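Local coordinates for SusD-like carbohydrate binding protein (PDB 3LEW), which probably binds carbohydrate at the outer membrane of Bacteroides vulgatus, as a member of the SusD family of nutrient-binding proteins, at residues L88-V93 with L130-C135; N95-V100 with L122-F127; K118-A123 with K197-N202; A175-D180 with S210-Y215. One frame throughout, in Å; residues are numbered along the deposited sequence.

Interaction 1: residues L88-V93 with L130-C135; sequences LLAYRV and LHLASC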
loop_
_atom_site.group_PDB
_atom_site.type_symbol
_atom_site.label_atom_id
_atom_site.label_comp_id
_atom_site.label_asym_id
_atom_site.label_seq_id
_atom_site.Cartn_x
_atom_site.Cartn_y
_atom_site.Cartn_z
ATOM N N LEU A 88 -6.932 -2.866 -14.869
ATOM C CA LEU A 88 -8.060 -2.059 -15.308
ATOM C C LEU A 88 -8.101 -0.706 -14.605
ATOM O O LEU A 88 -8.302 0.320 -15.249
ATOM C CB LEU A 88 -9.361 -2.842 -15.096
ATOM C CG LEU A 88 -10.732 -2.155 -15.136
ATOM C CD1 LEU A 88 -11.803 -3.205 -14.935
ATOM C CD2 LEU A 88 -10.880 -1.137 -14.053
ATOM N N LEU A 89 -7.933 -0.706 -13.288
ATOM C CA LEU A 89 -8.000 0.537 -12.533
ATOM C C LEU A 89 -6.846 1.446 -12.945
ATOM O O LEU A 89 -7.082 2.644 -13.193
ATOM C CB LEU A 89 -7.977 0.341 -11.023
ATOM C CG LEU A 89 -9.161 -0.387 -10.384
ATOM C CD1 LEU A 89 -8.927 -0.518 -8.865
ATOM C CD2 LEU A 89 -10.544 0.272 -10.756
ATOM N N ALA A 90 -5.626 0.903 -13.020
ATOM C CA ALA A 90 -4.467 1.714 -13.368
ATOM C C ALA A 90 -4.693 2.424 -14.716
ATOM O O ALA A 90 -4.544 3.640 -14.833
ATOM C CB ALA A 90 -3.164 0.862 -13.410
ATOM N N TYR A 91 -5.090 1.680 -15.746
ATOM C CA TYR A 91 -5.159 2.248 -17.078
ATOM C C TYR A 91 -6.407 3.069 -17.338
ATOM O O TYR A 91 -6.332 4.083 -18.040
ATOM C CB TYR A 91 -4.895 1.190 -18.187
ATOM C CG TYR A 91 -3.414 0.872 -18.264
ATOM C CD1 TYR A 91 -2.525 1.750 -18.870
ATOM C CD2 TYR A 91 -2.886 -0.271 -17.660
ATOM C CE1 TYR A 91 -1.180 1.507 -18.907
ATOM C CE2 TYR A 91 -1.522 -0.538 -17.723
ATOM C CZ TYR A 91 -0.665 0.348 -18.315
ATOM O OH TYR A 91 0.705 0.092 -18.365
ATOM N N ARG A 92 -7.550 2.699 -16.754
ATOM C CA ARG A 92 -8.725 3.539 -16.926
ATOM C C ARG A 92 -8.548 4.896 -16.251
ATOM O O ARG A 92 -8.971 5.922 -16.825
ATOM C CB ARG A 92 -10.004 2.828 -16.496
ATOM C CG ARG A 92 -10.291 1.681 -17.424
ATOM C CD ARG A 92 -11.598 1.031 -17.140
ATOM N NE ARG A 92 -11.823 -0.078 -18.071
ATOM N N VAL A 93 -7.877 4.931 -15.103
ATOM C CA VAL A 93 -7.727 6.183 -14.340
ATOM C C VAL A 93 -6.584 7.010 -14.936
ATOM O O VAL A 93 -6.716 8.237 -15.093
ATOM C CB VAL A 93 -7.647 5.958 -12.849
ATOM C CG1 VAL A 93 -7.525 7.319 -12.074
ATOM C CG2 VAL A 93 -8.907 5.217 -12.379
ATOM N N LEU A 130 3.672 4.731 -10.483
ATOM C CA LEU A 130 4.413 4.189 -9.337
ATOM C C LEU A 130 3.883 2.800 -8.954
ATOM O O LEU A 130 4.638 1.874 -8.654
ATOM C CB LEU A 130 4.355 5.113 -8.131
ATOM C CG LEU A 130 4.978 4.633 -6.823
ATOM C CD1 LEU A 130 6.468 4.349 -7.054
ATOM C CD2 LEU A 130 4.802 5.668 -5.701
ATOM N N HIS A 131 2.563 2.640 -8.970
ATOM C CA HIS A 131 1.959 1.324 -8.761
ATOM C C HIS A 131 2.476 0.269 -9.750
ATOM O O HIS A 131 2.916 -0.837 -9.364
ATOM C CB HIS A 131 0.453 1.410 -8.878
ATOM C CG HIS A 131 -0.224 0.073 -8.786
ATOM N ND1 HIS A 131 -0.230 -0.686 -7.628
ATOM C CD2 HIS A 131 -0.928 -0.632 -9.705
ATOM C CE1 HIS A 131 -0.878 -1.822 -7.852
ATOM N NE2 HIS A 131 -1.330 -1.806 -9.099
ATOM N N LEU A 132 2.466 0.632 -11.032
ATOM C CA LEU A 132 2.926 -0.276 -12.073
ATOM C C LEU A 132 4.399 -0.601 -11.878
ATOM O O LEU A 132 4.781 -1.803 -11.858
ATOM C CB LEU A 132 2.633 0.302 -13.464
ATOM C CG LEU A 132 1.146 0.357 -13.844
ATOM C CD1 LEU A 132 0.880 1.315 -15.071
ATOM C CD2 LEU A 132 0.567 -1.033 -14.127
ATOM N N ALA A 133 5.238 0.423 -11.672
ATOM C CA ALA A 133 6.672 0.227 -11.542
ATOM C C ALA A 133 7.052 -0.653 -10.351
ATOM O O ALA A 133 7.955 -1.464 -10.436
ATOM C CB ALA A 133 7.384 1.578 -11.408
ATOM N N SER A 134 6.356 -0.458 -9.237
ATOM C CA SER A 134 6.715 -1.125 -7.971
ATOM C C SER A 134 6.193 -2.538 -7.819
ATOM O O SER A 134 6.680 -3.251 -6.931
ATOM C CB SER A 134 6.281 -0.266 -6.769
ATOM O OG SER A 134 4.876 -0.052 -6.711
ATOM N N CYS A 135 5.205 -2.964 -8.619
ATOM C CA CYS A 135 4.523 -4.257 -8.511
ATOM C C CYS A 135 4.716 -5.217 -9.706
ATOM O O CYS A 135 4.518 -6.396 -9.575
ATOM C CB CYS A 135 3.016 -4.017 -8.403
ATOM S SG CYS A 135 2.494 -3.282 -6.845
#

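Interaction 2: residues N95-V100 with L122-F127; sequences NDCNGV and LALRGF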
loop_
_atom_site.group_PDB
_atom_site.type_symbol
_atom_site.label_atom_id
_atom_site.label_comp_id
_atom_site.label_asym_id
_atom_site.label_seq_id
_atom_site.Cartn_x
_atom_site.Cartn_y
_atom_site.Cartn_z
ATOM N N ASN A 95 -6.159 7.030 -18.089
ATOM C CA ASN A 95 -6.860 7.634 -19.206
ATOM C C ASN A 95 -7.671 8.873 -18.805
ATOM O O ASN A 95 -7.688 9.845 -19.531
ATOM C CB ASN A 95 -7.789 6.632 -19.878
ATOM C CG ASN A 95 -8.100 7.016 -21.284
ATOM O OD1 ASN A 95 -7.210 7.400 -22.049
ATOM N ND2 ASN A 95 -9.361 6.944 -21.639
ATOM N N ASP A 96 -8.329 8.823 -17.658
ATOM C CA ASP A 96 -8.987 10.022 -17.094
ATOM C C ASP A 96 -8.017 11.193 -16.897
ATOM O O ASP A 96 -8.318 12.322 -17.318
ATOM C CB ASP A 96 -9.657 9.713 -15.744
ATOM C CG ASP A 96 -10.886 8.821 -15.884
ATOM O OD1 ASP A 96 -11.611 8.910 -16.913
ATOM O OD2 ASP A 96 -11.159 8.026 -14.966
ATOM N N CYS A 97 -6.862 10.911 -16.266
ATOM C CA CYS A 97 -5.826 11.922 -16.096
ATOM C C CYS A 97 -5.405 12.485 -17.466
ATOM O O CYS A 97 -5.306 13.699 -17.613
ATOM C CB CYS A 97 -4.588 11.389 -15.403
ATOM S SG CYS A 97 -4.896 10.818 -13.726
ATOM N N ASN A 98 -5.183 11.615 -18.458
ATOM C CA ASN A 98 -4.768 12.084 -19.778
ATOM C C ASN A 98 -5.863 12.905 -20.469
ATOM O O ASN A 98 -5.568 13.862 -21.190
ATOM C CB ASN A 98 -4.321 10.920 -20.664
ATOM C CG ASN A 98 -2.997 10.318 -20.200
ATOM O OD1 ASN A 98 -2.238 10.997 -19.528
ATOM N ND2 ASN A 98 -2.712 9.041 -20.579
ATOM N N GLY A 99 -7.126 12.537 -20.275
ATOM C CA GLY A 99 -8.226 13.343 -20.854
ATOM C C GLY A 99 -8.251 14.742 -20.247
ATOM O O GLY A 99 -8.414 15.732 -20.962
ATOM N N VAL A 100 -8.033 14.842 -18.943
ATOM C CA VAL A 100 -7.908 16.136 -18.276
ATOM C C VAL A 100 -6.710 16.945 -18.827
ATOM O O VAL A 100 -6.848 18.118 -19.211
ATOM C CB VAL A 100 -7.843 15.967 -16.748
ATOM C CG1 VAL A 100 -7.385 17.260 -16.038
ATOM C CG2 VAL A 100 -9.211 15.460 -16.260
ATOM N N LEU A 122 -1.496 15.226 -13.180
ATOM C CA LEU A 122 -0.137 14.665 -13.296
ATOM C C LEU A 122 0.263 13.858 -12.077
ATOM O O LEU A 122 0.898 12.812 -12.216
ATOM C CB LEU A 122 0.886 15.805 -13.532
ATOM C CG LEU A 122 0.923 16.435 -14.943
ATOM C CD1 LEU A 122 1.694 17.808 -14.942
ATOM C CD2 LEU A 122 1.548 15.450 -15.989
ATOM N N ALA A 123 -0.093 14.335 -10.875
ATOM C CA ALA A 123 0.272 13.656 -9.621
ATOM C C ALA A 123 -0.445 12.306 -9.525
ATOM O O ALA A 123 0.187 11.298 -9.202
ATOM C CB ALA A 123 -0.028 14.569 -8.388
ATOM N N LEU A 124 -1.739 12.277 -9.863
ATOM C CA LEU A 124 -2.498 11.012 -9.865
ATOM C C LEU A 124 -1.926 10.065 -10.912
ATOM O O LEU A 124 -1.757 8.869 -10.652
ATOM C CB LEU A 124 -3.990 11.242 -10.086
ATOM C CG LEU A 124 -4.928 9.997 -10.022
ATOM C CD1 LEU A 124 -4.765 9.204 -8.737
ATOM C CD2 LEU A 124 -6.368 10.430 -10.198
ATOM N N ARG A 125 -1.627 10.596 -12.087
ATOM C CA ARG A 125 -1.028 9.753 -13.126
ATOM C C ARG A 125 0.313 9.187 -12.642
ATOM O O ARG A 125 0.612 7.968 -12.787
ATOM C CB ARG A 125 -0.876 10.504 -14.427
ATOM C CG ARG A 125 -0.466 9.599 -15.574
ATOM C CD ARG A 125 -0.364 10.359 -16.893
ATOM N NE ARG A 125 0.867 11.152 -17.014
ATOM C CZ ARG A 125 1.132 11.990 -18.035
ATOM N NH1 ARG A 125 0.243 12.216 -18.987
ATOM N NH2 ARG A 125 2.273 12.646 -18.086
ATOM N N GLY A 126 1.142 10.050 -12.048
ATOM C CA GLY A 126 2.411 9.602 -11.489
ATOM C C GLY A 126 2.266 8.521 -10.431
ATOM O O GLY A 126 3.059 7.548 -10.367
ATOM N N PHE A 127 1.262 8.672 -9.568
ATOM C CA PHE A 127 0.947 7.665 -8.549
ATOM C C PHE A 127 0.603 6.299 -9.159
ATOM O O PHE A 127 1.022 5.262 -8.626
ATOM C CB PHE A 127 -0.212 8.135 -7.678
ATOM C CG PHE A 127 -0.688 7.122 -6.653
ATOM C CD1 PHE A 127 0.040 6.872 -5.498
ATOM C CD2 PHE A 127 -1.866 6.457 -6.809
ATOM C CE1 PHE A 127 -0.395 5.957 -4.532
ATOM C CE2 PHE A 127 -2.285 5.540 -5.850
ATOM C CZ PHE A 127 -1.563 5.322 -4.719
#

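Interaction 3: residues K118-A123 with K197-N202; sequences KGQALA and KHKIDN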
loop_
_atom_site.group_PDB
_atom_site.type_symbol
_atom_site.label_atom_id
_atom_site.label_comp_id
_atom_site.label_asym_id
_atom_site.label_seq_id
_atom_site.Cartn_x
_atom_site.Cartn_y
_atom_site.Cartn_z
ATOM N N LYS A 118 -4.164 20.766 -13.547
ATOM C CA LYS A 118 -3.138 20.065 -14.336
ATOM C C LYS A 118 -2.161 19.326 -13.426
ATOM O O LYS A 118 -1.841 18.144 -13.652
ATOM C CB LYS A 118 -2.406 21.072 -15.204
ATOM C CG LYS A 118 -1.317 20.478 -16.099
ATOM C CD LYS A 118 -0.696 21.540 -16.951
ATOM C CE LYS A 118 0.301 20.924 -17.900
ATOM N NZ LYS A 118 0.807 21.914 -18.931
ATOM N N GLY A 119 -1.727 19.982 -12.344
ATOM C CA GLY A 119 -0.846 19.351 -11.375
ATOM C C GLY A 119 -1.449 18.135 -10.691
ATOM O O GLY A 119 -0.801 17.110 -10.505
ATOM N N GLN A 120 -2.720 18.250 -10.336
ATOM C CA GLN A 120 -3.402 17.154 -9.696
ATOM C C GLN A 120 -3.541 15.911 -10.643
ATOM O O GLN A 120 -3.405 14.757 -10.199
ATOM C CB GLN A 120 -4.754 17.602 -9.147
ATOM C CG GLN A 120 -4.643 18.496 -7.893
ATOM C CD GLN A 120 -5.959 19.055 -7.429
ATOM O OE1 GLN A 120 -6.834 19.428 -8.253
ATOM N NE2 GLN A 120 -6.097 19.192 -6.094
ATOM N N ALA A 121 -3.830 16.165 -11.911
ATOM C CA ALA A 121 -3.906 15.122 -12.934
ATOM C C ALA A 121 -2.564 14.441 -13.144
ATOM O O ALA A 121 -2.488 13.220 -13.193
ATOM C CB ALA A 121 -4.468 15.695 -14.255
ATOM N N LEU A 122 -1.496 15.226 -13.180
ATOM C CA LEU A 122 -0.137 14.665 -13.296
ATOM C C LEU A 122 0.263 13.858 -12.077
ATOM O O LEU A 122 0.898 12.812 -12.216
ATOM C CB LEU A 122 0.886 15.805 -13.532
ATOM C CG LEU A 122 0.923 16.435 -14.943
ATOM C CD1 LEU A 122 1.694 17.808 -14.942
ATOM C CD2 LEU A 122 1.548 15.450 -15.989
ATOM N N ALA A 123 -0.093 14.335 -10.875
ATOM C CA ALA A 123 0.272 13.656 -9.621
ATOM C C ALA A 123 -0.445 12.306 -9.525
ATOM O O ALA A 123 0.187 11.298 -9.202
ATOM C CB ALA A 123 -0.028 14.569 -8.388
ATOM N N LYS A 197 -9.153 15.114 2.508
ATOM C CA LYS A 197 -7.930 14.315 2.611
ATOM C C LYS A 197 -7.610 13.466 1.401
ATOM O O LYS A 197 -6.484 12.964 1.301
ATOM C CB LYS A 197 -7.914 13.431 3.856
ATOM C CG LYS A 197 -7.697 14.191 5.125
ATOM C CD LYS A 197 -6.221 14.633 5.263
ATOM C CE LYS A 197 -5.985 15.236 6.638
ATOM N NZ LYS A 197 -5.983 14.198 7.702
ATOM N N HIS A 198 -8.564 13.265 0.483
ATOM C CA HIS A 198 -8.250 12.502 -0.758
ATOM C C HIS A 198 -7.677 13.416 -1.843
ATOM O O HIS A 198 -7.137 12.927 -2.857
ATOM C CB HIS A 198 -9.502 11.768 -1.301
ATOM C CG HIS A 198 -10.633 12.679 -1.688
ATOM N ND1 HIS A 198 -11.425 13.329 -0.751
ATOM C CD2 HIS A 198 -11.112 13.027 -2.904
ATOM C CE1 HIS A 198 -12.332 14.055 -1.389
ATOM N NE2 HIS A 198 -12.154 13.901 -2.696
ATOM N N LYS A 199 -7.820 14.737 -1.671
ATOM C CA LYS A 199 -7.372 15.704 -2.675
ATOM C C LYS A 199 -5.857 15.881 -2.586
ATOM O O LYS A 199 -5.266 15.780 -1.518
ATOM C CB LYS A 199 -8.041 17.058 -2.453
ATOM C CG LYS A 199 -9.528 17.068 -2.720
ATOM C CD LYS A 199 -9.773 16.884 -4.244
ATOM C CE LYS A 199 -10.843 17.801 -4.807
ATOM N NZ LYS A 199 -10.586 18.161 -6.259
ATOM N N ILE A 200 -5.220 16.054 -3.727
ATOM C CA ILE A 200 -3.775 16.190 -3.797
ATOM C C ILE A 200 -3.365 17.666 -3.698
ATOM O O ILE A 200 -3.723 18.485 -4.536
ATOM C CB ILE A 200 -3.257 15.581 -5.155
ATOM C CG1 ILE A 200 -3.659 14.114 -5.263
ATOM C CG2 ILE A 200 -1.762 15.819 -5.313
ATOM C CD1 ILE A 200 -3.226 13.477 -6.580
ATOM N N ASP A 201 -2.575 18.011 -2.694
ATOM C CA ASP A 201 -2.005 19.340 -2.553
ATOM C C ASP A 201 -0.476 19.203 -2.580
ATOM O O ASP A 201 0.053 18.140 -2.943
ATOM C CB ASP A 201 -2.511 20.078 -1.303
ATOM C CG ASP A 201 -2.046 19.454 -0.008
ATOM O OD1 ASP A 201 -1.365 18.385 -0.069
ATOM O OD2 ASP A 201 -2.413 19.994 1.093
ATOM N N ASN A 202 0.215 20.301 -2.319
ATOM C CA ASN A 202 1.685 20.298 -2.357
ATOM C C ASN A 202 2.250 19.225 -1.428
ATOM O O ASN A 202 3.142 18.516 -1.830
ATOM C CB ASN A 202 2.237 21.705 -2.071
ATOM C CG ASN A 202 3.785 21.815 -2.306
ATOM O OD1 ASN A 202 4.247 22.175 -3.406
ATOM N ND2 ASN A 202 4.535 21.520 -1.295
HETATM O O HOH W 1 -8.849 17.058 -7.529
#

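Interaction 4: residues A175-D180 with S210-Y215; sequences AQSIND and SRACLY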
loop_
_atom_site.group_PDB
_atom_site.type_symbol
_atom_site.label_atom_id
_atom_site.label_comp_id
_atom_site.label_asym_id
_atom_site.label_seq_id
_atom_site.Cartn_x
_atom_site.Cartn_y
_atom_site.Cartn_z
ATOM N N ALA A 175 10.883 6.514 -14.029
ATOM C CA ALA A 175 11.247 7.848 -14.464
ATOM C C ALA A 175 9.988 8.666 -14.841
ATOM O O ALA A 175 9.909 9.859 -14.575
ATOM C CB ALA A 175 12.265 7.809 -15.637
ATOM N N GLN A 176 9.017 7.987 -15.459
ATOM C CA GLN A 176 7.744 8.604 -15.834
ATOM C C GLN A 176 6.994 9.041 -14.581
ATOM O O GLN A 176 6.522 10.161 -14.517
ATOM C CB GLN A 176 6.877 7.616 -16.650
ATOM C CG GLN A 176 5.531 8.183 -17.142
ATOM C CD GLN A 176 5.727 9.306 -18.128
ATOM O OE1 GLN A 176 6.492 9.158 -19.095
ATOM N NE2 GLN A 176 5.068 10.446 -17.898
ATOM N N SER A 177 6.943 8.185 -13.578
ATOM C CA SER A 177 6.272 8.526 -12.316
ATOM C C SER A 177 6.891 9.763 -11.678
ATOM O O SER A 177 6.201 10.765 -11.363
ATOM C CB SER A 177 6.360 7.346 -11.357
ATOM O OG SER A 177 5.791 7.640 -10.097
ATOM N N ILE A 178 8.210 9.723 -11.512
ATOM C CA ILE A 178 8.943 10.810 -10.883
ATOM C C ILE A 178 8.796 12.095 -11.696
ATOM O O ILE A 178 8.514 13.154 -11.110
ATOM C CB ILE A 178 10.382 10.437 -10.633
ATOM C CG1 ILE A 178 10.468 9.325 -9.570
ATOM C CG2 ILE A 178 11.231 11.636 -10.183
ATOM C CD1 ILE A 178 11.835 8.627 -9.526
ATOM N N ASN A 179 8.898 12.012 -13.031
ATOM C CA ASN A 179 8.737 13.211 -13.834
ATOM C C ASN A 179 7.359 13.853 -13.728
ATOM O O ASN A 179 7.254 15.092 -13.609
ATOM C CB ASN A 179 9.069 12.949 -15.280
ATOM C CG ASN A 179 9.337 14.213 -16.038
ATOM O OD1 ASN A 179 10.367 14.903 -15.820
ATOM N ND2 ASN A 179 8.440 14.536 -16.953
ATOM N N ASP A 180 6.312 13.031 -13.767
ATOM C CA ASP A 180 4.939 13.515 -13.589
ATOM C C ASP A 180 4.784 14.212 -12.247
ATOM O O ASP A 180 4.181 15.275 -12.173
ATOM C CB ASP A 180 3.932 12.348 -13.648
ATOM C CG ASP A 180 3.685 11.809 -15.053
ATOM O OD1 ASP A 180 4.188 12.422 -16.037
ATOM O OD2 ASP A 180 2.974 10.743 -15.147
ATOM N N SER A 210 8.464 11.394 -2.502
ATOM C CA SER A 210 9.397 10.783 -1.540
ATOM C C SER A 210 9.388 9.275 -1.688
ATOM O O SER A 210 10.445 8.618 -1.733
ATOM C CB SER A 210 8.970 11.144 -0.090
ATOM O OG SER A 210 9.182 12.532 0.100
ATOM N N ARG A 211 8.177 8.703 -1.732
ATOM C CA ARG A 211 8.004 7.276 -1.914
ATOM C C ARG A 211 8.589 6.813 -3.267
ATOM O O ARG A 211 9.374 5.875 -3.352
ATOM C CB ARG A 211 6.506 6.931 -1.847
ATOM C CG ARG A 211 6.245 5.441 -1.893
ATOM C CD ARG A 211 4.748 5.138 -1.984
ATOM N NE ARG A 211 4.026 5.477 -0.752
ATOM C CZ ARG A 211 2.694 5.320 -0.598
ATOM N NH1 ARG A 211 1.928 4.895 -1.598
ATOM N NH2 ARG A 211 2.102 5.632 0.557
ATOM N N ALA A 212 8.181 7.484 -4.328
ATOM C CA ALA A 212 8.621 7.103 -5.676
ATOM C C ALA A 212 10.134 7.159 -5.850
ATOM O O ALA A 212 10.749 6.244 -6.433
ATOM C CB ALA A 212 7.905 7.994 -6.757
ATOM N N CYS A 213 10.749 8.215 -5.314
ATOM C CA CYS A 213 12.157 8.358 -5.384
ATOM C C CYS A 213 12.878 7.335 -4.558
ATOM O O CYS A 213 13.882 6.826 -5.009
ATOM C CB CYS A 213 12.588 9.759 -4.987
ATOM S SG CYS A 213 12.108 11.035 -6.211
ATOM N N LEU A 214 12.353 6.994 -3.392
ATOM C CA LEU A 214 12.924 5.888 -2.623
ATOM C C LEU A 214 12.902 4.568 -3.406
ATOM O O LEU A 214 13.915 3.846 -3.469
ATOM C CB LEU A 214 12.205 5.723 -1.276
ATOM C CG LEU A 214 12.855 4.681 -0.348
ATOM C CD1 LEU A 214 14.064 5.339 0.354
ATOM C CD2 LEU A 214 11.836 4.154 0.715
ATOM N N TYR A 215 11.732 4.212 -3.956
ATOM C CA TYR A 215 11.590 2.958 -4.655
ATOM C C TYR A 215 12.456 2.869 -5.906
ATOM O O TYR A 215 12.966 1.797 -6.223
ATOM C CB TYR A 215 10.126 2.732 -5.025
ATOM C CG TYR A 215 9.157 2.535 -3.874
ATOM C CD1 TYR A 215 9.540 2.613 -2.536
ATOM C CD2 TYR A 215 7.820 2.269 -4.142
ATOM C CE1 TYR A 215 8.626 2.420 -1.522
ATOM C CE2 TYR A 215 6.928 2.068 -3.117
ATOM C CZ TYR A 215 7.320 2.142 -1.822
ATOM O OH TYR A 215 6.382 1.995 -0.810
#

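Interaction 1: residues L88-V93 with L130-C135
Tyr-91 and Leu-132 meet where helix 81-103 packs against helix 111-135 in the largely helical, TPR-like part of the SusD fold. The two side chains lie aslant to each other, and the leucine methyl CD1 meets the hydroxyl end of the tyrosine ring obliquely. CD1 of Leu-132 lies 3.5 Å from OH of Tyr-91 and 3.7 Å from its CZ. The second methyl of Leu-132, CD2, lies against the methyl CB of Ala-90, 4.2 Å away. One branched tip thus fills the angle between a flat ring and a small methyl group. Ala-90 and Leu-132 are also the pair of closest alpha carbons, 7.8 Å apart, with both CA-CB bonds directed into the contact. In Tyr-91 the CG is anti to the carbonyl carbon (chi1 -76°), and although CB leaves the helix to one side, the long ring carries its phenol end across to the leucine. The OH is fixed by a hydrogen bond to the carbonyl oxygen of Pro-150, while Trp-87 meets the ring obliquely. A pentaethylene glycol molecule, probably from crystallisation, lies about 3 Å from the nearest atom of the Tyr-91 side chain. On the facing helix, Ser-134 turns OG back to the carbonyl oxygen of Leu-130 at 2.7 Å, and that oxygen also takes the backbone N of Ser-134 from the opposite face of its carbonyl plane.

Interaction 2: residues N95-V100 with L122-F127
An antiparallel helix pair, 81-103 against 111-135, forms this buried contact of the TPR-like region, with Cys-97 and Asn-98 facing Leu-124 and Arg-125. The short axes approach to 9.0 Å with 153° between their directions, a close fit consistent with the small cysteine at the interface. SG of Cys-97 lies alongside Leu-124, about 3.8 Å from its CB, CG and CD2, and it sits 3.7 Å from the backbone N of Arg-125. Beside it, CB of Cys-97 is 3.9 Å from CB of Arg-125. The polar half is a single nearly straight bond: NH1 of Arg-125 donates a hydrogen bond to OD1 of Asn-98 at 2.8 Å, with an N-H...O angle of 160°. The oxygen lies at the edge of the guanidinium, in its plane, yet the amide plane is turned 69° from that plane, so the two groups meet across rather than side by side. Arg-125 reaches this position with CG anti to the backbone N and a bend in the chain at chi3. The other branch, NH2, makes a salt bridge to Asp-180 of helix 170-187. A leucine in its place would probably leave OD1 of Asn-98 without this donor and Asp-180 without its buried positive mate. ND2 of Asn-98 bonds to the carbonyl oxygen of Tyr-152, and helix 19-35 covers Leu-124 through Trp-30 and Leu-33.

Interaction 3: residues K118-A123 with K197-N202
NE2 of Gln-120 is gripped by two oxygens, the carbonyl of Ile-200 and the hydroxyl of Tyr-192. The bond from NE2 of Gln-120 to O of Ile-200 is 2.9 Å long and nearly straight, with an N-H...O angle of 168°. The acceptor lies close to the amide plane of the glutamine, whereas the donor stands somewhat tilted from the plane of the carbonyl. Beyond CG the Gln-120 chain is extended, and this carries the amide from the helix to the backbone of the loop. The other end of the amide is held too, OE1 bonding to Arg-116 one turn earlier and, weakly, to a water that donates to it at 3.2 Å. Both ends are therefore in use, which should fix which way round the amide sits. Lys-199 comes near with NZ, 4.4 Å from OE1 of Gln-120, but its firm partner is the carboxylate of Glu-23. Beside the polar part, Ile-200 turns inward: its CG2, anti to the backbone N, reaches CB of Ala-123 at 3.7 Å, and its CD1 lies 3.8 Å from the same methyl. A leucine at Gln-120 would probably leave the Ile-200 carbonyl without this donor and let the loop backbone shift against the helix. Helix 111-135 thus packs against the loop between helices 170-187 and 202-215 just before the second begins, where Asp-201 N-caps helix 202-215, while helix 19-35 lies against Gln-120 through Glu-23 and Leu-26.

Interaction 4: residues A175-D180 with S210-Y215
Ile-178 packs on Ala-212 and Cys-213 where helix 170-187 runs antiparallel to helix 202-215, their short axes 9.6 Å apart and 151° between their directions. The close part is small: CG1 of Ile-178 lies 4.0 Å from CB of Ala-212, and CD1 of Ile-178 reaches 4.1 Å from SG of Cys-213. With CG1 anti to the carbonyl carbon (chi1 -67°), the longer isoleucine branch lies across the step between the two residues, while CG2 approaches the same sulfur. Ser-177 adds its OG, 4.0 Å from CB of Ala-212, as a van der Waals neighbour, since this hydroxyl bonds to the carbonyl oxygen of Gly-126 on helix 111-135. The far side of helix 170-187 is looser and open to solvent: Ala-175 and Asn-179 are exposed there. Gln-176 makes a weak bond to OD1 of Asp-180 within its own helix. The second helix is covered in turn by helices 219-232 and 346-359. Across the interface itself the chemistry is apolar, so the fit rests on apolar contact rather than on directed bonds, while Ser-177 and Asp-180 turn their polar ends to helix 111-135, to O of Gly-126 and NH2 of Arg-125.

How the interactions relate
Going from the N terminus, helix 81-103 opens interactions 1 and 2, and both close on helix 111-135. Interaction 2 is nested in the loop closed by interaction 1, and Val-93 packs on Leu-124 between them. Interaction 3 starts on the same helix, sharing Leu-122 and Ala-123 with interaction 2, and closes only at 197-202, so it crosses interaction 1. Interaction 4 opens at 175-180, inside that larger loop, and ends at 210-215 beyond it; it crosses interaction 3 and follows interactions 1 and 2 in series. Helix 111-135 is the common member, and Leu-130 packs on Ser-177, Arg-211, Ala-212 and Tyr-215, joining the first helix pair to the second.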